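Local coordinates for sugar phosphate isomerase/epimerase (Parabacteroides distasonis, PDB 3L23), which probably acts as an isomerase or epimerase of sugar phosphates and binds a magnesium ion within a xylose isomerase-like TIM barrel, at residues E25-D30 / G57-M62; A33-V38 / M62-M67; A49-G54 / M107-A112. One frame throughout, in Å; residues are numbered along the deposited sequence.

Contact 1: E25-D30 / G57-M62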
loop_
_atom_site.group_PDB
_atom_site.type_symbol
_atom_site.label_atom_id
_atom_site.label_comp_id
_atom_site.label_asym_id
_atom_site.label_seq_id
_atom_site.Cartn_x
_atom_site.Cartn_y
_atom_site.Cartn_z
ATOM N N GLU A 25 -9.412 -0.402 16.580
ATOM C CA GLU A 25 -10.881 -0.331 16.674
ATOM C C GLU A 25 -11.573 -1.488 15.925
ATOM O O GLU A 25 -12.615 -1.995 16.359
ATOM C CB GLU A 25 -11.400 1.022 16.188
ATOM C CG GLU A 25 -10.882 2.212 17.011
ATOM C CD GLU A 25 -11.309 3.557 16.427
ATOM O OE1 GLU A 25 -12.405 3.623 15.787
ATOM O OE2 GLU A 25 -10.558 4.545 16.691
ATOM N N LEU A 26 -10.973 -1.922 14.823
ATOM C CA LEU A 26 -11.475 -3.074 14.087
ATOM C C LEU A 26 -11.482 -4.343 14.943
ATOM O O LEU A 26 -12.347 -5.194 14.769
ATOM C CB LEU A 26 -10.664 -3.298 12.824
ATOM C CG LEU A 26 -11.103 -4.467 11.903
ATOM C CD1 LEU A 26 -12.563 -4.338 11.508
ATOM C CD2 LEU A 26 -10.129 -4.581 10.690
ATOM N N TYR A 27 -10.532 -4.488 15.860
ATOM C CA TYR A 27 -10.399 -5.707 16.630
ATOM C C TYR A 27 -10.961 -5.630 18.050
ATOM O O TYR A 27 -10.946 -6.630 18.782
ATOM C CB TYR A 27 -8.923 -6.146 16.644
ATOM C CG TYR A 27 -8.396 -6.406 15.269
ATOM C CD1 TYR A 27 -8.621 -7.623 14.629
ATOM C CD2 TYR A 27 -7.690 -5.426 14.578
ATOM C CE1 TYR A 27 -8.145 -7.859 13.343
ATOM C CE2 TYR A 27 -7.245 -5.637 13.278
ATOM C CZ TYR A 27 -7.459 -6.858 12.671
ATOM O OH TYR A 27 -6.980 -7.043 11.398
ATOM N N LYS A 28 -11.496 -4.467 18.435
ATOM C CA LYS A 28 -12.104 -4.280 19.749
ATOM C C LYS A 28 -13.576 -4.667 19.728
ATOM O O LYS A 28 -14.338 -4.167 18.921
ATOM C CB LYS A 28 -11.960 -2.824 20.204
ATOM C CG LYS A 28 -12.725 -2.488 21.471
ATOM N N GLY A 29 -13.975 -5.522 20.647
ATOM C CA GLY A 29 -15.375 -5.949 20.743
ATOM C C GLY A 29 -15.657 -7.151 19.837
ATOM O O GLY A 29 -14.988 -8.171 19.914
ATOM N N ASP A 30 -16.623 -6.988 18.937
ATOM C CA ASP A 30 -17.142 -8.036 18.071
ATOM C C ASP A 30 -16.616 -7.733 16.673
ATOM O O ASP A 30 -17.158 -6.863 15.998
ATOM C CB ASP A 30 -18.680 -7.964 18.149
ATOM C CG ASP A 30 -19.408 -8.915 17.201
ATOM O OD1 ASP A 30 -18.814 -9.550 16.329
ATOM O OD2 ASP A 30 -20.649 -8.985 17.324
ATOM N N GLY A 57 -3.991 -9.462 11.938
ATOM C CA GLY A 57 -4.247 -8.804 13.224
ATOM C C GLY A 57 -4.480 -9.788 14.365
ATOM O O GLY A 57 -5.271 -9.500 15.269
ATOM N N GLY A 58 -3.842 -10.958 14.319
ATOM C CA GLY A 58 -4.024 -11.984 15.336
ATOM C C GLY A 58 -5.182 -12.941 15.107
ATOM O O GLY A 58 -5.327 -13.929 15.841
ATOM N N VAL A 59 -6.034 -12.659 14.125
ATOM C CA VAL A 59 -7.182 -13.519 13.809
ATOM C C VAL A 59 -6.722 -14.520 12.771
ATOM O O VAL A 59 -6.157 -14.118 11.768
ATOM C CB VAL A 59 -8.323 -12.713 13.222
ATOM C CG1 VAL A 59 -9.511 -13.630 12.876
ATOM C CG2 VAL A 59 -8.744 -11.615 14.167
ATOM N N PRO A 60 -6.940 -15.833 12.993
ATOM C CA PRO A 60 -6.544 -16.781 11.943
ATOM C C PRO A 60 -7.105 -16.344 10.599
ATOM O O PRO A 60 -8.284 -15.971 10.507
ATOM C CB PRO A 60 -7.143 -18.092 12.423
ATOM C CG PRO A 60 -7.105 -17.979 13.893
ATOM C CD PRO A 60 -7.513 -16.537 14.157
HETATM N N MSE A 61 -6.235 -16.311 9.588
HETATM C CA MSE A 61 -6.540 -15.568 8.371
HETATM C C MSE A 61 -7.815 -16.048 7.654
HETATM O O MSE A 61 -8.566 -15.236 7.135
HETATM C CB MSE A 61 -5.336 -15.564 7.423
HETATM C CG MSE A 61 -5.040 -16.893 6.802
HETATM SE SE MSE A 61 -3.451 -16.843 5.721
HETATM C CE MSE A 61 -3.701 -18.562 4.843
HETATM N N MSE A 62 -8.051 -17.353 7.619
HETATM C CA MSE A 62 -9.235 -17.850 6.941
HETATM C C MSE A 62 -10.514 -17.491 7.716
HETATM O O MSE A 62 -11.572 -17.310 7.120
HETATM C CB MSE A 62 -9.116 -19.351 6.679
HETATM C CG MSE A 62 -7.884 -19.736 5.822
HETATM SE SE MSE A 62 -7.750 -18.830 4.123
HETATM C CE MSE A 62 -9.282 -19.579 3.322
#
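Tyr27 and Gly57 mark the nearest approach of the two backbones, their CA atoms 7.7 Å apart, where the loop leading from strand 16-18 into helix 31-40 meets the turn between strands 55-56 and 59-60. That gap is bridged by the tyrosine ring. Its CG lies anti to the carbonyl carbon (chi1 -60°), an orientation that sends the ring across to the turn. The carbonyl O of Gly57 sits over one face, 3.8 Å from Tyr27 CE1 and displaced from the centre toward the rim. On the opposite face, also toward the rim, comes CG of the preceding residue, Leu26. At the ring edge, near its plane, Val59 brings a single methyl, CG2, to 3.9 Å from CE1 of Tyr27; this branch of the valine is anti to its own carbonyl carbon, while CG1 is anti to the backbone N. Further out, Tyr27 OH passes 3.7 Å from the CA of Gly57. A CB at Gly57 would fall only 2.3 Å from Tyr27 CZ, so glycine answers here both to the positive phi (56°) and to the ring lying against it. Ile19, Ile56 and Phe64 also touch the tyrosine, extending the apolar patch toward helix 61-70. An alanine at Tyr27 removes the whole ring, which would probably leave Val59 CG2 without its aromatic neighbour and open a gap between the loop and the turn. The chemistry is that of van der Waals fit: the two segments share no hydrogen bond, and a backbone carbonyl placed off-centre over an aromatic face probably offers little electrostatic gain, consistent with a contact governed mainly by shape, with a glycine where the ring lies close.

Contact 2: A33-V38 / M62-M67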
loop_
_atom_site.group_PDB
_atom_site.type_symbol
_atom_site.label_atom_id
_atom_site.label_comp_id
_atom_site.label_asym_id
_atom_site.label_seq_id
_atom_site.Cartn_x
_atom_site.Cartn_y
_atom_site.Cartn_z
ATOM N N ALA A 33 -19.216 -7.867 13.832
ATOM C CA ALA A 33 -20.041 -6.649 13.810
ATOM C C ALA A 33 -19.269 -5.441 13.297
ATOM O O ALA A 33 -19.831 -4.578 12.561
ATOM C CB ALA A 33 -20.629 -6.344 15.188
ATOM N N ASN A 34 -17.989 -5.339 13.661
ATOM C CA ASN A 34 -17.153 -4.244 13.151
ATOM C C ASN A 34 -16.984 -4.299 11.638
ATOM O O ASN A 34 -16.990 -3.266 10.979
ATOM C CB ASN A 34 -15.787 -4.196 13.840
ATOM C CG ASN A 34 -15.909 -3.941 15.331
ATOM O OD1 ASN A 34 -16.962 -3.510 15.803
ATOM N ND2 ASN A 34 -14.880 -4.305 16.097
ATOM N N LEU A 35 -16.847 -5.503 11.087
ATOM C CA LEU A 35 -16.729 -5.678 9.637
ATOM C C LEU A 35 -18.075 -5.342 8.959
ATOM O O LEU A 35 -18.096 -4.727 7.881
ATOM C CB LEU A 35 -16.235 -7.076 9.288
ATOM C CG LEU A 35 -14.745 -7.312 9.552
ATOM C CD1 LEU A 35 -14.412 -8.844 9.689
ATOM C CD2 LEU A 35 -13.917 -6.630 8.477
ATOM N N ARG A 36 -19.179 -5.705 9.592
ATOM C CA ARG A 36 -20.505 -5.256 9.135
ATOM C C ARG A 36 -20.627 -3.735 9.111
ATOM O O ARG A 36 -21.229 -3.165 8.168
ATOM C CB ARG A 36 -21.628 -5.865 9.967
ATOM C CG ARG A 36 -21.783 -7.362 9.753
ATOM C CD ARG A 36 -23.102 -7.888 10.285
ATOM N NE ARG A 36 -23.297 -7.731 11.732
ATOM C CZ ARG A 36 -22.890 -8.602 12.663
ATOM N NH1 ARG A 36 -22.259 -9.726 12.363
ATOM N NH2 ARG A 36 -23.149 -8.344 13.927
ATOM N N LYS A 37 -20.053 -3.074 10.115
ATOM C CA LYS A 37 -20.045 -1.589 10.154
ATOM C C LYS A 37 -19.263 -1.016 8.982
ATOM O O LYS A 37 -19.646 -0.002 8.408
ATOM C CB LYS A 37 -19.529 -1.050 11.500
ATOM C CG LYS A 37 -19.596 0.517 11.651
ATOM C CD LYS A 37 -19.534 1.036 13.138
ATOM C CE LYS A 37 -19.747 2.596 13.235
ATOM N NZ LYS A 37 -20.080 3.087 14.676
ATOM N N VAL A 38 -18.157 -1.659 8.610
ATOM C CA VAL A 38 -17.378 -1.266 7.435
ATOM C C VAL A 38 -18.250 -1.311 6.161
ATOM O O VAL A 38 -18.298 -0.346 5.402
ATOM C CB VAL A 38 -16.117 -2.135 7.267
ATOM C CG1 VAL A 38 -15.469 -1.902 5.917
ATOM C CG2 VAL A 38 -15.133 -1.825 8.415
HETATM N N MSE A 62 -8.051 -17.353 7.619
HETATM C CA MSE A 62 -9.235 -17.850 6.941
HETATM C C MSE A 62 -10.514 -17.491 7.716
HETATM O O MSE A 62 -11.572 -17.310 7.120
HETATM C CB MSE A 62 -9.116 -19.351 6.679
HETATM C CG MSE A 62 -7.884 -19.736 5.822
HETATM SE SE MSE A 62 -7.750 -18.830 4.123
HETATM C CE MSE A 62 -9.282 -19.579 3.322
ATOM N N ASP A 63 -10.428 -17.399 9.042
ATOM C CA ASP A 63 -11.560 -16.935 9.855
ATOM C C ASP A 63 -11.876 -15.449 9.616
ATOM O O ASP A 63 -13.029 -15.040 9.602
ATOM C CB ASP A 63 -11.294 -17.175 11.345
ATOM C CG ASP A 63 -11.175 -18.646 11.692
ATOM O OD1 ASP A 63 -11.753 -19.497 10.986
ATOM O OD2 ASP A 63 -10.518 -18.968 12.697
ATOM N N PHE A 64 -10.837 -14.633 9.474
ATOM C CA PHE A 64 -11.002 -13.238 9.112
ATOM C C PHE A 64 -11.649 -13.119 7.727
ATOM O O PHE A 64 -12.613 -12.373 7.542
ATOM C CB PHE A 64 -9.650 -12.500 9.114
ATOM C CG PHE A 64 -9.764 -11.023 8.868
ATOM C CD1 PHE A 64 -9.822 -10.509 7.582
ATOM C CD2 PHE A 64 -9.797 -10.122 9.923
ATOM C CE1 PHE A 64 -9.913 -9.159 7.351
ATOM C CE2 PHE A 64 -9.876 -8.764 9.691
ATOM C CZ PHE A 64 -9.963 -8.280 8.409
ATOM N N LYS A 65 -11.148 -13.875 6.772
ATOM C CA LYS A 65 -11.720 -13.902 5.428
ATOM C C LYS A 65 -13.218 -14.224 5.457
ATOM O O LYS A 65 -14.001 -13.527 4.828
ATOM C CB LYS A 65 -10.970 -14.903 4.560
ATOM C CG LYS A 65 -11.440 -14.953 3.099
ATOM C CD LYS A 65 -10.626 -16.016 2.346
ATOM C CE LYS A 65 -10.957 -16.060 0.839
ATOM N NZ LYS A 65 -12.262 -16.684 0.589
ATOM N N LYS A 66 -13.605 -15.268 6.187
ATOM C CA LYS A 66 -15.005 -15.631 6.287
ATOM C C LYS A 66 -15.816 -14.505 6.907
ATOM O O LYS A 66 -16.914 -14.212 6.419
ATOM C CB LYS A 66 -15.223 -16.969 7.043
ATOM C CG LYS A 66 -16.753 -17.280 7.223
ATOM C CD LYS A 66 -17.161 -18.664 7.460
ATOM C CE LYS A 66 -18.730 -18.754 7.563
ATOM N NZ LYS A 66 -19.473 -18.091 6.405
HETATM N N MSE A 67 -15.321 -13.871 7.973
HETATM C CA MSE A 67 -16.113 -12.788 8.605
HETATM C C MSE A 67 -16.277 -11.599 7.654
HETATM O O MSE A 67 -17.328 -10.994 7.579
HETATM C CB MSE A 67 -15.508 -12.372 9.961
HETATM C CG MSE A 67 -15.668 -13.437 11.028
HETATM SE SE MSE A 67 -15.150 -12.810 12.801
HETATM C CE MSE A 67 -13.237 -12.984 12.591
#
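Asn34 ND2, on the helix that carries Leu35 against Met67, is gripped by two backbone carbonyls, Leu26 O and Lys28 O, so the amide ties helix 31-40 to the loop before it. The contact itself is apolar. Leu35 points at the second helix, and its CA and that of Met67 are 7.2 Å apart. Its two methyls divide the work: CD1 meets CB of the selenomethionine Met67 at 3.7 Å, and CD2 approaches CZ of Phe64 obliquely at 4.3 Å. The Leu35 and Met67 side chains cross at about a right angle, and the leucine meets Met67 near its base, whereas the rest of that chain, bent at chi3, carries the selenium off in another direction. Phe64 extends with CG opposite its backbone N (chi1 -175°), which carries the far rim of the ring back toward the leucine. Lys65 and Lys66 pair with Glu69 and Asp70 in salt bridges along helix 61-70. Helices 31-40 and 61-70 are consecutive outer helices of the barrel, the second separated from strand 45-52 by the short strands 55-56 and 59-60; Leu35 also touches Leu73 in the loop beyond helix 61-70, while Phe64 and Met67 both rest on Val59 of strand 59-60.

Contact 3: A49-G54 / M107-A112. With EDO (1,2-ethanediol), chain E.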
loop_
_atom_site.group_PDB
_atom_site.type_symbol
_atom_site.label_atom_id
_atom_site.label_comp_id
_atom_site.label_asym_id
_atom_site.label_seq_id
_atom_site.Cartn_x
_atom_site.Cartn_y
_atom_site.Cartn_z
ATOM N N ALA A 49 -3.827 -5.152 6.441
ATOM C CA ALA A 49 -2.584 -4.817 7.096
ATOM C C ALA A 49 -2.507 -5.788 8.223
ATOM O O ALA A 49 -3.530 -6.378 8.617
ATOM C CB ALA A 49 -2.597 -3.412 7.636
ATOM N N GLY A 50 -1.312 -6.008 8.743
ATOM C CA GLY A 50 -1.196 -6.845 9.939
ATOM C C GLY A 50 -1.189 -8.347 9.705
ATOM O O GLY A 50 -1.366 -9.124 10.660
ATOM N N TYR A 51 -0.994 -8.763 8.454
ATOM C CA TYR A 51 -0.756 -10.173 8.177
ATOM C C TYR A 51 0.558 -10.648 8.836
ATOM O O TYR A 51 1.576 -9.957 8.797
ATOM C CB TYR A 51 -0.691 -10.466 6.678
ATOM C CG TYR A 51 -0.018 -11.802 6.401
ATOM C CD1 TYR A 51 -0.738 -12.991 6.455
ATOM C CD2 TYR A 51 1.356 -11.878 6.134
ATOM C CE1 TYR A 51 -0.113 -14.225 6.260
ATOM C CE2 TYR A 51 1.984 -13.106 5.919
ATOM C CZ TYR A 51 1.239 -14.265 5.976
ATOM O OH TYR A 51 1.818 -15.493 5.776
ATOM N N GLY A 52 0.532 -11.823 9.436
ATOM C CA GLY A 52 1.750 -12.482 9.856
ATOM C C GLY A 52 1.476 -13.906 10.284
ATOM O O GLY A 52 0.550 -14.136 11.027
ATOM N N LYS A 53 2.305 -14.836 9.833
ATOM C CA LYS A 53 2.218 -16.224 10.223
ATOM C C LYS A 53 0.780 -16.790 10.179
ATOM O O LYS A 53 0.289 -17.329 11.146
ATOM C CB LYS A 53 2.842 -16.354 11.624
ATOM C CG LYS A 53 4.282 -15.784 11.683
ATOM C CD LYS A 53 4.954 -15.957 13.052
ATOM C CE LYS A 53 6.468 -15.674 12.939
ATOM N NZ LYS A 53 7.260 -16.216 14.078
ATOM N N GLY A 54 0.124 -16.654 9.030
ATOM C CA GLY A 54 -1.200 -17.204 8.826
ATOM C C GLY A 54 -2.327 -16.532 9.572
ATOM O O GLY A 54 -3.415 -17.123 9.688
HETATM N N MSE A 107 13.589 -13.921 0.189
HETATM C CA MSE A 107 12.839 -14.771 -0.740
HETATM C C MSE A 107 12.028 -15.848 0.012
HETATM O O MSE A 107 10.933 -16.211 -0.426
HETATM C CB MSE A 107 13.753 -15.375 -1.809
HETATM C CG MSE A 107 14.417 -14.294 -2.692
HETATM SE SE MSE A 107 13.212 -13.125 -3.543
HETATM C CE MSE A 107 14.380 -11.490 -3.447
ATOM N N GLU A 108 12.552 -16.325 1.136
ATOM C CA GLU A 108 11.830 -17.256 2.012
ATOM C C GLU A 108 10.549 -16.623 2.563
ATOM O O GLU A 108 9.490 -17.263 2.631
ATOM C CB GLU A 108 12.770 -17.715 3.134
ATOM C CG GLU A 108 12.147 -18.568 4.243
ATOM C CD GLU A 108 13.182 -19.094 5.251
ATOM O OE1 GLU A 108 14.403 -19.015 5.000
ATOM O OE2 GLU A 108 12.760 -19.613 6.306
ATOM N N TYR A 109 10.643 -15.352 2.953
ATOM C CA TYR A 109 9.493 -14.604 3.399
ATOM C C TYR A 109 8.471 -14.504 2.292
ATOM O O TYR A 109 7.289 -14.750 2.515
ATOM C CB TYR A 109 9.877 -13.179 3.823
ATOM C CG TYR A 109 8.678 -12.375 4.211
ATOM C CD1 TYR A 109 8.175 -12.425 5.505
ATOM C CD2 TYR A 109 8.020 -11.599 3.284
ATOM C CE1 TYR A 109 7.046 -11.749 5.850
ATOM C CE2 TYR A 109 6.921 -10.925 3.634
ATOM C CZ TYR A 109 6.447 -10.976 4.914
ATOM O OH TYR A 109 5.280 -10.280 5.193
ATOM N N TRP A 110 8.906 -14.113 1.102
ATOM C CA TRP A 110 7.951 -13.912 0.014
ATOM C C TRP A 110 7.254 -15.229 -0.375
ATOM O O TRP A 110 6.054 -15.229 -0.635
ATOM C CB TRP A 110 8.597 -13.232 -1.210
ATOM C CG TRP A 110 8.799 -11.770 -0.963
ATOM C CD1 TRP A 110 9.963 -11.109 -0.950
ATOM C CD2 TRP A 110 7.774 -10.803 -0.661
ATOM N NE1 TRP A 110 9.765 -9.786 -0.652
ATOM C CE2 TRP A 110 8.420 -9.564 -0.473
ATOM C CE3 TRP A 110 6.378 -10.872 -0.537
ATOM C CZ2 TRP A 110 7.715 -8.398 -0.192
ATOM C CZ3 TRP A 110 5.682 -9.740 -0.233
ATOM C CH2 TRP A 110 6.353 -8.506 -0.063
ATOM N N LYS A 111 7.998 -16.323 -0.414
ATOM C CA LYS A 111 7.397 -17.623 -0.749
ATOM C C LYS A 111 6.253 -17.985 0.226
ATOM O O LYS A 111 5.133 -18.259 -0.206
ATOM C CB LYS A 111 8.440 -18.741 -0.779
ATOM C CG LYS A 111 7.824 -20.094 -1.129
ATOM C CD LYS A 111 8.849 -21.113 -1.502
ATOM C CE LYS A 111 8.189 -22.485 -1.847
ATOM N NZ LYS A 111 9.217 -23.483 -1.975
ATOM N N ALA A 112 6.544 -17.950 1.521
ATOM C CA ALA A 112 5.547 -18.294 2.559
ATOM C C ALA A 112 4.376 -17.328 2.567
ATOM O O ALA A 112 3.225 -17.736 2.679
ATOM C CB ALA A 112 6.207 -18.307 3.901
HETATM C C1 EDO E . 5.809 -14.828 7.427
HETATM O O1 EDO E . 5.202 -15.524 6.348
HETATM C C2 EDO E . 4.804 -13.792 7.883
HETATM O O2 EDO E . 5.005 -13.412 9.241
HETATM O O HOH W 1 4.411 -10.629 7.747
#
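At the surface of the TIM barrel, where the end of strand 45-52 meets helix 103-119, which follows the neighbouring parallel strand 74-79, Tyr51 and Tyr109 come together around a molecule of 1,2-ethanediol, probably from the crystallisation liquor. Direct contact is slight: Tyr109 OH comes to the edge of the Tyr51 ring, near its plane, 4.3 Å from CD2. More is done through water 1, which bonds to Tyr109 OH at 2.7 Å, in the plane of that ring, and donates to the backbone O of Tyr51 at 3.1 Å. The diol lies against both rings, its C2 3.7 Å from CE1 of Tyr109 and 3.5 Å from CE2 of Tyr51. Its O1 gives only a weak bond, 3.4 Å, to Tyr51 OH; the diol is also hydrogen-bonded to Thr113 OG1. Tyr109 reaches the diol because its CG stands anti to the backbone N (chi1 177°). The firmer partner of Tyr51 OH is Asp116 OD2, and His117 meets the tyrosine ring edge-to-face. The chemistry implies a junction resting on water 1, with Asp116 and His117, about two turns beyond Tyr109, holding Tyr51; the diol is probably incidental and might be replaced by water outside the crystal.

Overall arrangement
Contacts 1 and 2 are neighbours, their centres about 8 Å apart; they share Met62 and helix 61-70, and Tyr27 OH lies 3.8 Å from Phe64 CE2, so the two contacts pack directly on each other. Contact 3 has its centre about 18 Å from that of contact 1, yet the backbone joins them: Met61 N to Gly54 O and Gly57 N to Gly50 O, each 2.9 Å, are probable hydrogen bonds. From contact 2 it is more remote, about 21 Å between centres and about 5 Å between nearest atoms. All three lie away from the magnesium site of His165, Asp216, His242 and Glu275.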